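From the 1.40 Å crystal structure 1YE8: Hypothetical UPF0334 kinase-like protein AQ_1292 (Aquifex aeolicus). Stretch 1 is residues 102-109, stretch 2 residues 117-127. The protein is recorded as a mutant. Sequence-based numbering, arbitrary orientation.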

# COMPACT_ATOMS: atom_id res chain seq x y z
N VAL A 102 -5.44 5.85 -10.28
CA VAL A 102 -4.21 5.52 -9.55
C VAL A 102 -4.56 4.47 -8.51
O VAL A 102 -5.44 4.69 -7.66
N ILE A 103 -3.88 3.32 -8.61
CA ILE A 103 -4.06 2.22 -7.65
C ILE A 103 -3.30 2.56 -6.38
O ILE A 103 -2.15 2.99 -6.45
N ILE A 104 -3.93 2.33 -5.22
CA ILE A 104 -3.34 2.68 -3.92
C ILE A 104 -3.08 1.42 -3.10
O ILE A 104 -4.00 0.64 -2.88
N ILE A 105 -1.83 1.20 -2.69
CA ILE A 105 -1.49 -0.03 -1.95
C ILE A 105 -0.58 0.30 -0.76
O ILE A 105 0.65 0.38 -0.91
N ASP A 106 -1.16 0.50 0.42
CA ASP A 106 -0.36 0.72 1.63
C ASP A 106 -0.79 -0.37 2.60
O ASP A 106 -1.93 -0.34 3.10
N GLU A 107 0.06 -1.35 2.91
CA GLU A 107 1.48 -1.43 2.61
C GLU A 107 1.79 -2.78 1.97
O GLU A 107 1.16 -3.81 2.29
N ILE A 108 2.78 -2.80 1.08
CA ILE A 108 3.35 -4.05 0.64
C ILE A 108 4.38 -4.43 1.70
O ILE A 108 5.60 -4.24 1.53
N GLY A 109 3.89 -4.98 2.81
CA GLY A 109 4.72 -5.26 3.98
C GLY A 109 4.57 -6.70 4.44
O GLY A 109 3.79 -7.47 3.88
N LYS A 117 -2.60 -14.63 -2.59
CA LYS A 117 -3.41 -13.88 -3.53
C LYS A 117 -2.90 -12.44 -3.66
O LYS A 117 -2.82 -11.90 -4.76
N PHE A 118 -2.54 -11.83 -2.53
CA PHE A 118 -2.01 -10.47 -2.55
C PHE A 118 -0.65 -10.43 -3.26
O PHE A 118 -0.43 -9.54 -4.09
N ARG A 119 0.24 -11.35 -2.94
CA ARG A 119 1.54 -11.37 -3.62
C ARG A 119 1.39 -11.45 -5.15
O ARG A 119 2.03 -10.69 -5.89
N ASP A 120 0.53 -12.34 -5.61
CA ASP A 120 0.37 -12.56 -7.05
C ASP A 120 -0.24 -11.33 -7.72
O ASP A 120 0.19 -10.93 -8.80
N LEU A 121 -1.25 -10.75 -7.09
CA LEU A 121 -1.90 -9.58 -7.66
C LEU A 121 -0.96 -8.35 -7.63
O LEU A 121 -0.91 -7.59 -8.61
N VAL A 122 -0.22 -8.17 -6.54
CA VAL A 122 0.80 -7.12 -6.50
C VAL A 122 1.83 -7.26 -7.62
O VAL A 122 2.15 -6.28 -8.28
N ARG A 123 2.33 -8.48 -7.84
CA ARG A 123 3.29 -8.69 -8.93
C ARG A 123 2.70 -8.33 -10.29
O ARG A 123 3.35 -7.68 -11.11
N GLN A 124 1.45 -8.72 -10.52
CA GLN A 124 0.79 -8.42 -11.78
C GLN A 124 0.68 -6.91 -11.95
O GLN A 124 1.02 -6.37 -13.00
N ILE A 125 0.23 -6.21 -10.92
CA ILE A 125 0.03 -4.77 -11.00
C ILE A 125 1.34 -3.99 -11.16
O ILE A 125 1.48 -3.13 -12.03
N MSE A 126 2.32 -4.32 -10.32
CA MSE A 126 3.55 -3.54 -10.28
C MSE A 126 4.39 -3.65 -11.55
O MSE A 126 5.09 -2.71 -11.90
N HIS A 127 4.26 -4.77 -12.25
CA HIS A 127 5.04 -4.99 -13.46
C HIS A 127 4.25 -4.65 -14.72
O HIS A 127 4.76 -4.82 -15.84

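The strand 102-105 and the helix 117-126 run roughly antiparallel, with 144° between their directions and 11.4 Å between their axes at closest approach. The gap is filled by apolar side chains. No hydrogen bond crosses it.

Ile105 is covered most by the other stretch. Its CA-to-CB bond points toward the helix, with chi1 m and chi2 t. Its CG2 lies 3.8 Å from CZ of Phe118, at the edge of the ring and near its plane. Its CD1 reaches along the helix instead, 4.4 Å from SE of Met126 and 4.5 Å from CG2 of Ile125. Met126 is a selenomethionine with all three chi angles m. It starts sideways, but its end comes nearer to the strand.

Phe118 has chi1 t, and its CA-to-CB bond points toward stretch 1. Its CZ is the tip of the ring and meets three residues of stretch 1. Besides Ile105, it lies 4.2 Å from CG1 of Ile108 and 4.0 Å from the backbone O of Glu107. That oxygen also accepts a weak hydrogen bond from Gly109 N, at 3.0 Å. The CA-to-CB bond of Glu107 points away, and its side chain stays out of contact with the helix. A cis peptide bond precedes this residue.

Ile108 starts sideways, with chi1 m and chi2 t, yet its end approaches the helix. Its CD1 sits 3.9 Å from CG1 of Val122, one turn beyond Phe118. Val122 is a t rotamer directed toward stretch 1.

At the other end, Ile103 and Ile125 point toward each other's stretch, both with chi1 m and chi2 t. CD1 of Ile103 lies 3.9 Å from CG2 of Ile125. Val102 and Ile104 alternate with the inward residues and make no contact here. The CA-to-CB bond of Asp106 points away; both its carboxylate oxygens are hydrogen-bonded elsewhere in the structure.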

# COMPACT_ATOMS: atom_id res chain seq x y z
CB VAL A 102 -3.61 6.77 -8.86
CG1 VAL A 102 -2.32 6.40 -8.12
CG2 VAL A 102 -3.35 7.88 -9.90
CB ILE A 103 -3.54 0.90 -8.27
CG1 ILE A 103 -4.26 0.64 -9.61
CG2 ILE A 103 -3.73 -0.25 -7.27
CD1 ILE A 103 -3.70 -0.55 -10.37
CB ILE A 104 -4.30 3.61 -3.12
CG1 ILE A 104 -4.72 4.83 -3.96
CG2 ILE A 104 -3.70 3.97 -1.78
CD1 ILE A 104 -3.61 5.82 -4.33
CB ILE A 105 -0.78 -1.09 -2.86
CG1 ILE A 105 -1.46 -1.22 -4.24
CG2 ILE A 105 -0.75 -2.45 -2.14
CD1 ILE A 105 -0.78 -2.24 -5.16
CB ASP A 106 -0.62 2.13 2.19
CG ASP A 106 -0.09 2.31 3.60
OD1 ASP A 106 1.13 2.12 3.81
OD2 ASP A 106 -0.83 2.64 4.54
CB GLU A 107 2.25 -1.30 3.93
CG GLU A 107 3.76 -1.35 3.77
CD GLU A 107 4.54 -0.80 4.95
OE1 GLU A 107 3.98 -0.24 5.90
OE2 GLU A 107 5.76 -0.93 4.92
CB ILE A 108 3.94 -3.94 -0.78
CG1 ILE A 108 2.89 -3.37 -1.75
CG2 ILE A 108 4.47 -5.32 -1.27
CD1 ILE A 108 3.42 -3.00 -3.07
CB LYS A 117 -4.88 -13.87 -3.09
CG LYS A 117 -5.60 -15.21 -3.23
CD LYS A 117 -7.02 -15.08 -2.73
CE LYS A 117 -7.73 -16.41 -2.62
NZ LYS A 117 -9.14 -16.20 -2.19
CB PHE A 118 -1.88 -9.95 -1.12
CG PHE A 118 -1.34 -8.54 -1.01
CD1 PHE A 118 -2.09 -7.44 -1.44
CD2 PHE A 118 -0.09 -8.34 -0.44
CE1 PHE A 118 -1.59 -6.12 -1.29
CE2 PHE A 118 0.42 -7.03 -0.30
CZ PHE A 118 -0.33 -5.93 -0.73
CB ARG A 119 2.40 -12.55 -3.16
CG ARG A 119 2.80 -12.51 -1.70
CD ARG A 119 3.89 -13.51 -1.33
NE ARG A 119 3.56 -14.91 -1.62
CZ ARG A 119 2.95 -15.74 -0.80
NH1 ARG A 119 2.52 -15.33 0.38
NH2 ARG A 119 2.75 -17.01 -1.15
CB ASP A 120 -0.48 -13.81 -7.32
CG ASP A 120 0.19 -15.10 -6.86
OD1 ASP A 120 1.43 -15.12 -6.65
OD2 ASP A 120 -0.46 -16.14 -6.64
CB LEU A 121 -3.22 -9.31 -6.92
CG LEU A 121 -4.09 -8.18 -7.44
CD1 LEU A 121 -4.38 -8.27 -8.91
CD2 LEU A 121 -5.39 -8.20 -6.65
CB VAL A 122 1.48 -7.04 -5.12
CG1 VAL A 122 2.81 -6.25 -5.15
CG2 VAL A 122 0.51 -6.45 -4.11
CB ARG A 123 3.81 -10.13 -8.94
CG ARG A 123 4.91 -10.39 -7.96
CD ARG A 123 5.87 -11.47 -8.41
NE ARG A 123 6.84 -11.67 -7.36
CZ ARG A 123 6.66 -12.48 -6.33
NH1 ARG A 123 5.53 -13.18 -6.22
NH2 ARG A 123 7.61 -12.58 -5.42
CB GLN A 124 -0.59 -9.07 -11.83
CG GLN A 124 -1.17 -9.13 -13.24
CD GLN A 124 -2.45 -9.94 -13.34
OE1 GLN A 124 -2.93 -10.19 -14.45
NE2 GLN A 124 -3.01 -10.34 -12.20
CB ILE A 125 -0.75 -4.26 -9.75
CG1 ILE A 125 -2.22 -4.74 -9.78
CG2 ILE A 125 -0.63 -2.75 -9.61
CD1 ILE A 125 -2.94 -4.61 -8.43
CB MSE A 126 4.35 -3.92 -9.04
CG MSE A 126 3.57 -3.63 -7.71
SE MSE A 126 2.91 -1.79 -7.48
CE MSE A 126 4.55 -1.18 -7.53
CB HIS A 127 5.59 -6.41 -13.48
CG HIS A 127 6.55 -6.69 -12.37
ND1 HIS A 127 7.82 -6.14 -12.33
CD2 HIS A 127 6.43 -7.44 -11.25
CE1 HIS A 127 8.43 -6.56 -11.23
NE2 HIS A 127 7.61 -7.34 -10.56